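DNA mismatch repair protein MutS (Thermus aquaticus, PDB 1EWQ) takes part in DNA mismatch repair, binding mismatched DNA and hydrolysing ATP weakly, and is thought to carry out the recognition step. Local coordinates at residues P128-N132 with R280-R286; T120-E124 with T337-R343; R305-E310 with V605-V609; L272-L276 with L288-L292. All coordinates share one frame. Residues are numbered along the deposited sequence.

Contact 1: P128-N132 with R280-R286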
loop_
_atom_site.group_PDB
_atom_site.type_symbol
_atom_site.label_atom_id
_atom_site.label_comp_id
_atom_site.label_asym_id
_atom_site.label_seq_id
_atom_site.Cartn_x
_atom_site.Cartn_y
_atom_site.Cartn_z
ATOM N N PRO C 128 -14.381 11.895 -3.143
ATOM C CA PRO C 128 -14.615 11.463 -1.764
ATOM C C PRO C 128 -15.827 12.276 -1.310
ATOM O O PRO C 128 -16.246 13.193 -2.017
ATOM C CB PRO C 128 -13.333 11.879 -1.058
ATOM C CG PRO C 128 -13.004 13.172 -1.730
ATOM C CD PRO C 128 -13.284 12.878 -3.209
ATOM N N ARG C 129 -16.410 11.949 -0.163
ATOM C CA ARG C 129 -17.558 12.718 0.320
ATOM C C ARG C 129 -17.078 14.122 0.667
ATOM O O ARG C 129 -17.765 15.106 0.429
ATOM C CB ARG C 129 -18.157 12.067 1.575
ATOM C CG ARG C 129 -19.556 11.496 1.405
ATOM C CD ARG C 129 -20.046 10.841 2.698
ATOM N NE ARG C 129 -21.314 10.135 2.499
ATOM C CZ ARG C 129 -22.517 10.684 2.648
ATOM N NH1 ARG C 129 -22.631 11.953 3.009
ATOM N NH2 ARG C 129 -23.613 9.967 2.428
ATOM N N GLU C 130 -15.877 14.182 1.228
ATOM C CA GLU C 130 -15.231 15.422 1.646
ATOM C C GLU C 130 -14.941 16.403 0.501
ATOM O O GLU C 130 -15.056 16.070 -0.672
ATOM C CB GLU C 130 -13.899 15.099 2.338
ATOM C CG GLU C 130 -13.998 14.286 3.613
ATOM C CD GLU C 130 -14.531 12.879 3.394
ATOM O OE1 GLU C 130 -14.216 12.268 2.349
ATOM O OE2 GLU C 130 -15.256 12.381 4.280
ATOM N N ALA C 131 -14.537 17.614 0.866
ATOM C CA ALA C 131 -14.202 18.622 -0.123
ATOM C C ALA C 131 -12.939 18.155 -0.832
ATOM O O ALA C 131 -12.063 17.545 -0.223
ATOM C CB ALA C 131 -13.961 19.957 0.548
ATOM N N ASN C 132 -12.855 18.441 -2.125
ATOM C CA ASN C 132 -11.707 18.054 -2.927
ATOM C C ASN C 132 -11.116 19.350 -3.481
ATOM O O ASN C 132 -11.650 19.940 -4.426
ATOM C CB ASN C 132 -12.175 17.133 -4.050
ATOM C CG ASN C 132 -11.038 16.472 -4.765
ATOM O OD1 ASN C 132 -10.799 16.727 -5.949
ATOM N ND2 ASN C 132 -10.319 15.611 -4.056
ATOM N N ARG C 280 -25.506 12.813 7.962
ATOM C CA ARG C 280 -26.232 11.978 7.010
ATOM C C ARG C 280 -25.976 12.306 5.535
ATOM O O ARG C 280 -26.107 11.437 4.680
ATOM C CB ARG C 280 -27.729 12.042 7.319
ATOM C CG ARG C 280 -28.112 11.235 8.563
ATOM C CD ARG C 280 -27.808 9.764 8.319
ATOM N NE ARG C 280 -27.808 8.934 9.521
ATOM C CZ ARG C 280 -28.882 8.336 10.030
ATOM N NH1 ARG C 280 -30.070 8.474 9.444
ATOM N NH2 ARG C 280 -28.761 7.584 11.115
ATOM N N THR C 281 -25.583 13.541 5.241
ATOM C CA THR C 281 -25.323 13.945 3.862
ATOM C C THR C 281 -23.874 14.400 3.632
ATOM O O THR C 281 -23.165 14.750 4.573
ATOM C CB THR C 281 -26.230 15.095 3.462
ATOM O OG1 THR C 281 -25.891 16.243 4.244
ATOM C CG2 THR C 281 -27.685 14.738 3.711
ATOM N N ALA C 282 -23.443 14.409 2.374
ATOM C CA ALA C 282 -22.083 14.829 2.067
ATOM C C ALA C 282 -21.910 16.321 2.381
ATOM O O ALA C 282 -20.919 16.707 2.990
ATOM C CB ALA C 282 -21.747 14.536 0.599
ATOM N N PRO C 283 -22.870 17.172 1.967
ATOM C CA PRO C 283 -22.765 18.612 2.245
ATOM C C PRO C 283 -22.610 18.855 3.754
ATOM O O PRO C 283 -21.916 19.775 4.186
ATOM C CB PRO C 283 -24.080 19.168 1.706
ATOM C CG PRO C 283 -24.394 18.241 0.547
ATOM C CD PRO C 283 -24.043 16.877 1.116
ATOM N N GLY C 284 -23.267 18.006 4.539
ATOM C CA GLY C 284 -23.199 18.097 5.985
ATOM C C GLY C 284 -21.835 17.673 6.489
ATOM O O GLY C 284 -21.250 18.347 7.325
ATOM N N ARG C 285 -21.315 16.557 5.997
ATOM C CA ARG C 285 -19.984 16.124 6.427
ATOM C C ARG C 285 -18.967 17.207 6.078
ATOM O O ARG C 285 -18.061 17.489 6.859
ATOM C CB ARG C 285 -19.572 14.813 5.746
ATOM C CG ARG C 285 -18.168 14.368 6.126
ATOM C CD ARG C 285 -17.808 12.999 5.557
ATOM N NE ARG C 285 -18.670 11.952 6.094
ATOM C CZ ARG C 285 -18.647 10.679 5.707
ATOM N NH1 ARG C 285 -17.796 10.266 4.775
ATOM N NH2 ARG C 285 -19.505 9.822 6.239
ATOM N N ARG C 286 -19.122 17.806 4.897
ATOM C CA ARG C 286 -18.214 18.863 4.458
ATOM C C ARG C 286 -18.334 20.112 5.340
ATOM O O ARG C 286 -17.324 20.716 5.709
ATOM C CB ARG C 286 -18.468 19.229 2.989
ATOM C CG ARG C 286 -17.986 18.158 1.965
ATOM C CD ARG C 286 -17.898 18.740 0.537
ATOM N NE ARG C 286 -19.199 19.181 0.036
ATOM C CZ ARG C 286 -20.054 18.388 -0.601
ATOM N NH1 ARG C 286 -19.740 17.116 -0.827
ATOM N NH2 ARG C 286 -21.238 18.850 -0.977
#

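Contact 2: T120-E124 with T337-R343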
loop_
_atom_site.group_PDB
_atom_site.type_symbol
_atom_site.label_atom_id
_atom_site.label_comp_id
_atom_site.label_asym_id
_atom_site.label_seq_id
_atom_site.Cartn_x
_atom_site.Cartn_y
_atom_site.Cartn_z
ATOM N N THR C 120 -9.305 18.238 -9.639
ATOM C CA THR C 120 -10.306 18.873 -10.494
ATOM C C THR C 120 -11.396 17.894 -10.923
ATOM O O THR C 120 -12.100 18.127 -11.902
ATOM C CB THR C 120 -9.652 19.449 -11.772
ATOM O OG1 THR C 120 -9.112 18.377 -12.552
ATOM C CG2 THR C 120 -8.531 20.428 -11.411
ATOM N N LEU C 121 -11.542 16.806 -10.184
ATOM C CA LEU C 121 -12.530 15.787 -10.517
ATOM C C LEU C 121 -13.978 16.254 -10.372
ATOM O O LEU C 121 -14.345 16.933 -9.406
ATOM C CB LEU C 121 -12.299 14.545 -9.649
ATOM C CG LEU C 121 -10.900 13.928 -9.773
ATOM C CD1 LEU C 121 -10.759 12.788 -8.758
ATOM C CD2 LEU C 121 -10.660 13.446 -11.220
ATOM N N LEU C 122 -14.795 15.875 -11.345
ATOM C CA LEU C 122 -16.211 16.210 -11.349
ATOM C C LEU C 122 -17.083 14.959 -11.325
ATOM O O LEU C 122 -18.289 15.049 -11.127
ATOM C CB LEU C 122 -16.549 17.051 -12.580
ATOM C CG LEU C 122 -16.151 18.512 -12.385
ATOM C CD1 LEU C 122 -15.874 19.173 -13.719
ATOM C CD2 LEU C 122 -17.247 19.218 -11.619
ATOM N N GLN C 123 -16.474 13.794 -11.533
ATOM C CA GLN C 123 -17.222 12.544 -11.530
ATOM C C GLN C 123 -17.483 12.053 -10.098
ATOM O O GLN C 123 -16.555 11.874 -9.309
ATOM C CB GLN C 123 -16.469 11.464 -12.316
ATOM C CG GLN C 123 -16.240 11.765 -13.809
ATOM C CD GLN C 123 -15.103 12.751 -14.071
ATOM O OE1 GLN C 123 -14.307 13.061 -13.183
ATOM N NE2 GLN C 123 -15.017 13.232 -15.307
ATOM N N GLU C 124 -18.754 11.837 -9.783
ATOM C CA GLU C 124 -19.183 11.372 -8.466
ATOM C C GLU C 124 -18.413 10.151 -7.955
ATOM O O GLU C 124 -17.978 10.130 -6.807
ATOM C CB GLU C 124 -20.698 11.085 -8.503
ATOM C CG GLU C 124 -21.293 10.361 -7.293
ATOM C CD GLU C 124 -22.829 10.183 -7.391
ATOM O OE1 GLU C 124 -23.358 9.959 -8.511
ATOM O OE2 GLU C 124 -23.508 10.251 -6.343
ATOM N N THR C 337 -23.945 21.704 -9.467
ATOM C CA THR C 337 -22.738 22.001 -10.239
ATOM C C THR C 337 -22.692 21.209 -11.543
ATOM O O THR C 337 -22.354 21.756 -12.599
ATOM C CB THR C 337 -21.450 21.688 -9.426
ATOM O OG1 THR C 337 -21.457 22.432 -8.199
ATOM C CG2 THR C 337 -20.205 22.059 -10.227
ATOM N N ARG C 338 -23.018 19.920 -11.477
ATOM C CA ARG C 338 -23.012 19.101 -12.681
ATOM C C ARG C 338 -24.095 19.616 -13.629
ATOM O O ARG C 338 -23.903 19.649 -14.845
ATOM C CB ARG C 338 -23.245 17.623 -12.339
ATOM C CG ARG C 338 -22.056 16.974 -11.633
ATOM C CD ARG C 338 -22.282 15.506 -11.307
ATOM N NE ARG C 338 -22.313 14.646 -12.485
ATOM C CZ ARG C 338 -21.272 14.392 -13.285
ATOM N NH1 ARG C 338 -20.079 14.936 -13.054
ATOM N NH2 ARG C 338 -21.422 13.569 -14.321
ATOM N N LEU C 339 -25.231 20.021 -13.068
ATOM C CA LEU C 339 -26.315 20.565 -13.869
ATOM C C LEU C 339 -25.837 21.826 -14.585
ATOM O O LEU C 339 -25.985 21.950 -15.800
ATOM C CB LEU C 339 -27.530 20.903 -12.992
ATOM C CG LEU C 339 -28.504 19.763 -12.653
ATOM C CD1 LEU C 339 -29.465 20.190 -11.559
ATOM C CD2 LEU C 339 -29.261 19.357 -13.919
ATOM N N GLU C 340 -25.259 22.754 -13.822
ATOM C CA GLU C 340 -24.782 24.020 -14.377
ATOM C C GLU C 340 -23.702 23.823 -15.436
ATOM O O GLU C 340 -23.614 24.606 -16.379
ATOM C CB GLU C 340 -24.231 24.935 -13.265
ATOM C CG GLU C 340 -25.244 25.320 -12.194
ATOM C CD GLU C 340 -24.597 25.916 -10.950
ATOM O OE1 GLU C 340 -23.409 25.629 -10.695
ATOM O OE2 GLU C 340 -25.283 26.655 -10.213
ATOM N N LEU C 341 -22.884 22.786 -15.274
ATOM C CA LEU C 341 -21.802 22.500 -16.211
ATOM C C LEU C 341 -22.216 21.630 -17.397
ATOM O O LEU C 341 -21.377 21.261 -18.211
ATOM C CB LEU C 341 -20.633 21.826 -15.476
ATOM C CG LEU C 341 -19.829 22.726 -14.533
ATOM C CD1 LEU C 341 -18.810 21.916 -13.741
ATOM C CD2 LEU C 341 -19.145 23.803 -15.353
ATOM N N GLY C 342 -23.499 21.292 -17.486
ATOM C CA GLY C 342 -23.971 20.468 -18.586
ATOM C C GLY C 342 -23.493 19.023 -18.578
ATOM O O GLY C 342 -23.384 18.399 -19.639
ATOM N N ARG C 343 -23.215 18.488 -17.387
ATOM C CA ARG C 343 -22.766 17.112 -17.234
ATOM C C ARG C 343 -23.774 16.195 -16.545
ATOM O O ARG C 343 -23.561 14.984 -16.492
ATOM C CB ARG C 343 -21.485 17.053 -16.420
ATOM C CG ARG C 343 -20.305 17.738 -17.019
ATOM C CD ARG C 343 -19.095 17.395 -16.191
ATOM N NE ARG C 343 -17.879 18.015 -16.696
ATOM C CZ ARG C 343 -16.704 17.400 -16.698
ATOM N NH1 ARG C 343 -16.621 16.162 -16.229
ATOM N NH2 ARG C 343 -15.621 18.018 -17.160
#

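Contact 3: R305-E310 with V605-V609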
loop_
_atom_site.group_PDB
_atom_site.type_symbol
_atom_site.label_atom_id
_atom_site.label_comp_id
_atom_site.label_asym_id
_atom_site.label_seq_id
_atom_site.Cartn_x
_atom_site.Cartn_y
_atom_site.Cartn_z
ATOM N N ARG C 305 -25.129 28.246 17.559
ATOM C CA ARG C 305 -24.944 26.874 17.090
ATOM C C ARG C 305 -25.334 25.921 18.221
ATOM O O ARG C 305 -25.978 24.898 17.994
ATOM C CB ARG C 305 -23.482 26.611 16.688
ATOM C CG ARG C 305 -23.012 27.210 15.350
ATOM C CD ARG C 305 -21.557 26.770 15.071
ATOM N NE ARG C 305 -21.007 27.334 13.837
ATOM C CZ ARG C 305 -19.759 27.156 13.404
ATOM N NH1 ARG C 305 -18.902 26.417 14.096
ATOM N NH2 ARG C 305 -19.362 27.737 12.276
ATOM N N LEU C 306 -24.939 26.256 19.444
ATOM C CA LEU C 306 -25.261 25.404 20.584
ATOM C C LEU C 306 -26.764 25.384 20.829
ATOM O O LEU C 306 -27.305 24.370 21.263
ATOM C CB LEU C 306 -24.510 25.871 21.843
ATOM C CG LEU C 306 -23.005 25.574 21.882
ATOM C CD1 LEU C 306 -22.385 26.268 23.082
ATOM C CD2 LEU C 306 -22.756 24.055 21.928
ATOM N N ASP C 307 -27.451 26.493 20.551
ATOM C CA ASP C 307 -28.897 26.504 20.742
ATOM C C ASP C 307 -29.536 25.496 19.805
ATOM O O ASP C 307 -30.361 24.699 20.235
ATOM C CB ASP C 307 -29.494 27.894 20.507
ATOM C CG ASP C 307 -29.154 28.857 21.620
ATOM O OD1 ASP C 307 -29.010 28.392 22.771
ATOM O OD2 ASP C 307 -29.029 30.074 21.361
ATOM N N ARG C 308 -29.139 25.505 18.533
ATOM C CA ARG C 308 -29.699 24.558 17.583
ATOM C C ARG C 308 -29.377 23.103 17.951
ATOM O O ARG C 308 -30.213 22.210 17.778
ATOM C CB ARG C 308 -29.210 24.873 16.170
ATOM C CG ARG C 308 -29.793 26.166 15.610
ATOM C CD ARG C 308 -29.717 26.207 14.088
ATOM N NE ARG C 308 -31.048 26.150 13.485
ATOM C CZ ARG C 308 -31.897 25.135 13.643
ATOM N NH1 ARG C 308 -31.545 24.083 14.372
ATOM N NH2 ARG C 308 -33.120 25.187 13.114
ATOM N N VAL C 309 -28.170 22.865 18.453
ATOM C CA VAL C 309 -27.770 21.515 18.850
ATOM C C VAL C 309 -28.659 21.079 20.014
ATOM O O VAL C 309 -29.297 20.026 19.976
ATOM C CB VAL C 309 -26.301 21.480 19.336
ATOM C CG1 VAL C 309 -25.936 20.081 19.821
ATOM C CG2 VAL C 309 -25.373 21.928 18.217
ATOM N N GLU C 310 -28.694 21.913 21.047
ATOM C CA GLU C 310 -29.492 21.635 22.234
ATOM C C GLU C 310 -30.933 21.350 21.857
ATOM O O GLU C 310 -31.578 20.490 22.449
ATOM C CB GLU C 310 -29.439 22.824 23.189
ATOM C CG GLU C 310 -30.166 22.594 24.500
ATOM C CD GLU C 310 -29.763 23.602 25.563
ATOM O OE1 GLU C 310 -30.105 24.790 25.429
ATOM O OE2 GLU C 310 -29.084 23.204 26.530
ATOM N N VAL C 605 -16.506 24.869 18.108
ATOM C CA VAL C 605 -17.058 24.410 16.855
ATOM C C VAL C 605 -18.579 24.433 17.044
ATOM O O VAL C 605 -19.355 24.331 16.090
ATOM C CB VAL C 605 -16.494 22.998 16.521
ATOM C CG1 VAL C 605 -17.604 21.992 16.270
ATOM C CG2 VAL C 605 -15.553 23.118 15.344
ATOM N N GLY C 606 -19.001 24.600 18.296
ATOM C CA GLY C 606 -20.424 24.660 18.595
ATOM C C GLY C 606 -21.001 23.308 18.948
ATOM O O GLY C 606 -22.205 23.092 18.845
ATOM N N SER C 607 -20.130 22.397 19.363
ATOM C CA SER C 607 -20.530 21.058 19.735
ATOM C C SER C 607 -20.545 20.912 21.250
ATOM O O SER C 607 -19.853 21.646 21.957
ATOM C CB SER C 607 -19.535 20.049 19.152
ATOM O OG SER C 607 -19.681 18.759 19.724
ATOM N N PHE C 608 -21.352 19.978 21.744
ATOM C CA PHE C 608 -21.385 19.699 23.178
ATOM C C PHE C 608 -20.027 19.015 23.413
ATOM O O PHE C 608 -19.382 18.587 22.454
ATOM C CB PHE C 608 -22.524 18.736 23.516
ATOM C CG PHE C 608 -23.857 19.407 23.722
ATOM C CD1 PHE C 608 -24.204 20.543 23.004
ATOM C CD2 PHE C 608 -24.783 18.877 24.629
ATOM C CE1 PHE C 608 -25.448 21.147 23.179
ATOM C CE2 PHE C 608 -26.034 19.471 24.812
ATOM C CZ PHE C 608 -26.369 20.609 24.087
ATOM N N VAL C 609 -19.600 18.882 24.665
ATOM C CA VAL C 609 -18.296 18.282 24.939
ATOM C C VAL C 609 -18.366 17.134 25.948
ATOM O O VAL C 609 -19.343 17.006 26.692
ATOM C CB VAL C 609 -17.311 19.362 25.453
ATOM C CG1 VAL C 609 -17.221 20.518 24.440
ATOM C CG2 VAL C 609 -17.789 19.891 26.808
#

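Contact 4: L272-L276 with L288-L292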
loop_
_atom_site.group_PDB
_atom_site.type_symbol
_atom_site.label_atom_id
_atom_site.label_comp_id
_atom_site.label_asym_id
_atom_site.label_seq_id
_atom_site.Cartn_x
_atom_site.Cartn_y
_atom_site.Cartn_z
ATOM N N LEU C 272 -10.815 12.360 15.714
ATOM C CA LEU C 272 -11.845 13.160 16.366
ATOM C C LEU C 272 -13.013 13.284 15.398
ATOM O O LEU C 272 -14.178 13.210 15.790
ATOM C CB LEU C 272 -11.340 14.565 16.693
ATOM C CG LEU C 272 -12.467 15.479 17.203
ATOM C CD1 LEU C 272 -12.965 14.965 18.557
ATOM C CD2 LEU C 272 -11.989 16.914 17.321
ATOM N N PHE C 273 -12.679 13.466 14.126
ATOM C CA PHE C 273 -13.673 13.623 13.087
ATOM C C PHE C 273 -14.491 12.357 12.877
ATOM O O PHE C 273 -15.702 12.430 12.668
ATOM C CB PHE C 273 -12.998 14.042 11.779
ATOM C CG PHE C 273 -13.961 14.481 10.706
ATOM C CD1 PHE C 273 -14.973 15.389 10.988
ATOM C CD2 PHE C 273 -13.836 14.006 9.405
ATOM C CE1 PHE C 273 -15.850 15.823 9.995
ATOM C CE2 PHE C 273 -14.709 14.436 8.401
ATOM C CZ PHE C 273 -15.719 15.349 8.704
ATOM N N SER C 274 -13.845 11.197 12.938
ATOM C CA SER C 274 -14.571 9.947 12.743
ATOM C C SER C 274 -15.537 9.703 13.900
ATOM O O SER C 274 -16.603 9.120 13.711
ATOM C CB SER C 274 -13.603 8.760 12.609
ATOM O OG SER C 274 -13.018 8.429 13.853
ATOM N N VAL C 275 -15.161 10.152 15.092
ATOM C CA VAL C 275 -16.002 9.986 16.276
ATOM C C VAL C 275 -17.139 10.996 16.289
ATOM O O VAL C 275 -18.280 10.663 16.574
ATOM C CB VAL C 275 -15.187 10.181 17.578
ATOM C CG1 VAL C 275 -16.129 10.278 18.780
ATOM C CG2 VAL C 275 -14.225 9.034 17.767
ATOM N N LEU C 276 -16.808 12.239 15.967
ATOM C CA LEU C 276 -17.767 13.331 15.971
ATOM C C LEU C 276 -18.802 13.247 14.862
ATOM O O LEU C 276 -19.975 13.576 15.065
ATOM C CB LEU C 276 -17.026 14.660 15.824
ATOM C CG LEU C 276 -17.329 15.825 16.766
ATOM C CD1 LEU C 276 -17.046 17.139 16.029
ATOM C CD2 LEU C 276 -18.771 15.780 17.235
ATOM N N LEU C 288 -19.341 20.214 8.462
ATOM C CA LEU C 288 -18.771 19.903 9.766
ATOM C C LEU C 288 -17.249 19.959 9.691
ATOM O O LEU C 288 -16.597 20.466 10.588
ATOM C CB LEU C 288 -19.224 18.517 10.254
ATOM C CG LEU C 288 -18.664 18.083 11.616
ATOM C CD1 LEU C 288 -18.805 19.220 12.628
ATOM C CD2 LEU C 288 -19.387 16.826 12.104
ATOM N N GLN C 289 -16.684 19.442 8.611
ATOM C CA GLN C 289 -15.241 19.462 8.476
ATOM C C GLN C 289 -14.749 20.902 8.374
ATOM O O GLN C 289 -13.697 21.251 8.907
ATOM C CB GLN C 289 -14.798 18.662 7.250
ATOM C CG GLN C 289 -13.290 18.643 7.098
ATOM C CD GLN C 289 -12.794 17.519 6.210
ATOM O OE1 GLN C 289 -13.306 17.310 5.114
ATOM N NE2 GLN C 289 -11.780 16.798 6.679
ATOM N N SER C 290 -15.531 21.737 7.701
ATOM C CA SER C 290 -15.180 23.139 7.527
ATOM C C SER C 290 -15.150 23.862 8.873
ATOM O O SER C 290 -14.290 24.720 9.115
ATOM C CB SER C 290 -16.187 23.808 6.602
ATOM O OG SER C 290 -15.779 25.126 6.299
ATOM N N TRP C 291 -16.095 23.502 9.746
ATOM C CA TRP C 291 -16.197 24.096 11.076
ATOM C C TRP C 291 -15.015 23.646 11.926
ATOM O O TRP C 291 -14.441 24.438 12.662
ATOM C CB TRP C 291 -17.519 23.698 11.751
ATOM C CG TRP C 291 -18.739 24.398 11.177
ATOM C CD1 TRP C 291 -18.778 25.232 10.092
ATOM C CD2 TRP C 291 -20.083 24.318 11.668
ATOM N NE1 TRP C 291 -20.062 25.676 9.879
ATOM C CE2 TRP C 291 -20.883 25.130 10.831
ATOM C CE3 TRP C 291 -20.689 23.639 12.739
ATOM C CZ2 TRP C 291 -22.261 25.281 11.029
ATOM C CZ3 TRP C 291 -22.063 23.792 12.939
ATOM C CH2 TRP C 291 -22.831 24.608 12.084
ATOM N N LEU C 292 -14.659 22.371 11.830
ATOM C CA LEU C 292 -13.515 21.865 12.582
ATOM C C LEU C 292 -12.212 22.486 12.059
ATOM O O LEU C 292 -11.298 22.755 12.832
ATOM C CB LEU C 292 -13.442 20.336 12.481
ATOM C CG LEU C 292 -14.359 19.529 13.407
ATOM C CD1 LEU C 292 -14.334 18.061 12.993
ATOM C CD2 LEU C 292 -13.904 19.676 14.855
#

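Contact 1: P128-N132 with R280-R286
A polar, arginine-rich contact joins the linker between strands 110-116 and 134-139 to the N-terminal turn of helix 282-293 in the family's domain III. Arg129 of the linker, the most covered residue, lies across the helix start, while Arg285 and Arg286 supply the polar bonds from the turn. Arg286 donates from NH1 to Arg129 O at 3.1 Å, and its CD packs 3.6 Å from Ala131 N; its guanidinium is also paired with Asp331 and Glu333. Arg285, whose CA-to-CB bond points toward the linker, makes a weak salt bridge from NH1 to Glu130 OE2 at 3.3 Å, secondary to its bridge with Asp277. Glu130 starts out away from the helix, but its chi1 m, chi2 p conformation folds the carboxylate back to it. Arg129 CD lies over one face of the Arg285 guanidinium, 3.1 Å from Arg285 NH1. Thr281 is the N-cap, its OG1 accepting from Gly284 N at 3.2 Å, and it also bonds Asp528. Arg334 bonds Pro128 O and Glu130 O of the linker. Between these segments the polar bonds are one to a backbone carbonyl and one weak ion pair, both from arginines whose charges acidic residues outside the contact already balance in part.

Contact 2: T120-E124 with T337-R343
Leu122 lies against the flat guanidinium of Arg343, its CD1 3.6 Å from Arg343 CZ over one face of the group. Its other methyl turns to the apolar side of the helix end, with Leu122 CD2 3.8 Å from Leu341 CD1 and 4.3 Å from Thr337 CG2. The leucine points toward the helix from its CA and gives 110 Å² of its surface to it, by far the largest share on its side. Leu122 O lies 2.6 Å from Arg338 NH1; the end of the Arg338 side chain comes nearer although its CA-to-CB bond points sideways, and its NE pairs with Asp348. The contact thus sets the loop between strands 110-116 and 134-139 on the C-terminal end of helix 332-340 in domain III. That end is closed by a Schellman motif in which Gly342, at phi 69°, is the first residue to leave helical angles; Arg343 N returns to Arg338 O at 2.9 Å and Gly342 N to Leu339 O at 3.1 Å. Beyond it Arg343 points toward the loop, where its extended side chain spans the gap and NH2 bonds to Gln232 O. Gln123 begins by pointing away, yet its end approaches the edge of the Arg343 guanidinium. Within the loop, Gln123 OE1 accepts a weak hydrogen bond from Leu122 N at 3.4 Å. Gln232, at the end of helix 215-232, also touches Leu122 and Leu341.

Contact 3: R305-E310 with V605-V609
Gly606 lies so close to helix 299-314 that a side chain would not fit: a CB there would come 2.8 Å from Arg305 CB, and its phi of 92° would also jam that atom against the preceding carbonyl. The two CA atoms of Arg305 and Gly606 are only 5.3 Å apart. Gly606 is the C-prime residue of the Schellman motif that ends helix 589-603, the helix whose start belongs to the predicted ATP-binding P-loop, so the contact sets the exit of an ATPase-domain helix against a helix of domain III. The extended Arg305 side chain donates from NH1 to Val605 O at 2.9 Å, its guanidinium making a cation-pi contact with Trp291 as well. Next to it the surface becomes apolar. Phe608 brings its ring to the helix, with CE1 3.6 Å from Val309 CG1, CD1 3.9 Å from Leu306 CD2 and CZ 3.8 Å from Glu310 CA. Ala537 of helix 514-540 and Tyr542 also touch Phe608.

Contact 4: L272-L276 with L288-L292
Although the CA-to-CB bond of Phe273 points sideways, its chi1 near 180° (t) brings the ring nearer to helix 282-293. There the ring edge meets Leu288, with Phe273 CE1 4.0 Å from Leu288 CG, while CZ lies 3.7 Å from Gln289 CB and CD1 3.4 Å from Leu292 CD1. The two leucines that receive it differ: Leu288 is t,p, whereas Leu292 is m,t, and both point toward the short helix 272-276. Leu276 reaches both, its CD1 4.4 Å from Leu288 CD1 and 4.2 Å from Leu292 CD1; its chi1 of -131° falls between the usual wells. Leu272, also t,p, meets Leu292 through their CD2 atoms at 4.2 Å. No hydrogen bond crosses the interface. The two axes approach to 11.4 Å at 135°, a spacing wide enough for these long side chains to fill. Leu272 and Leu276 also pack on Leu602 of helix 589-603, and Leu276 and Leu288 on helix 514-540, so this helix pair of domain III lies against both the ATPase domain and a long helix.

Contacts 3 and 4 are buried, whereas contacts 1 and 2 are only partly so. Contacts 1 and 4 share helix 282-293: its first turn presents arginines to the linker, and its later turns present leucines to helix 272-276, with Glu130 CG 3.4 Å from Gln289 OE1 where the two meet. Contacts 1 and 2 both fix the linker between strands 110-116 and 134-139 to domain III, about 16 Å apart between centres, at a helix start and a helix end respectively. Contact 3 adjoins contact 4 where Val605 packs on Trp291 and Leu292; it mixes one arginine-carbonyl bond with aromatic packing, while contact 4 is almost wholly apolar.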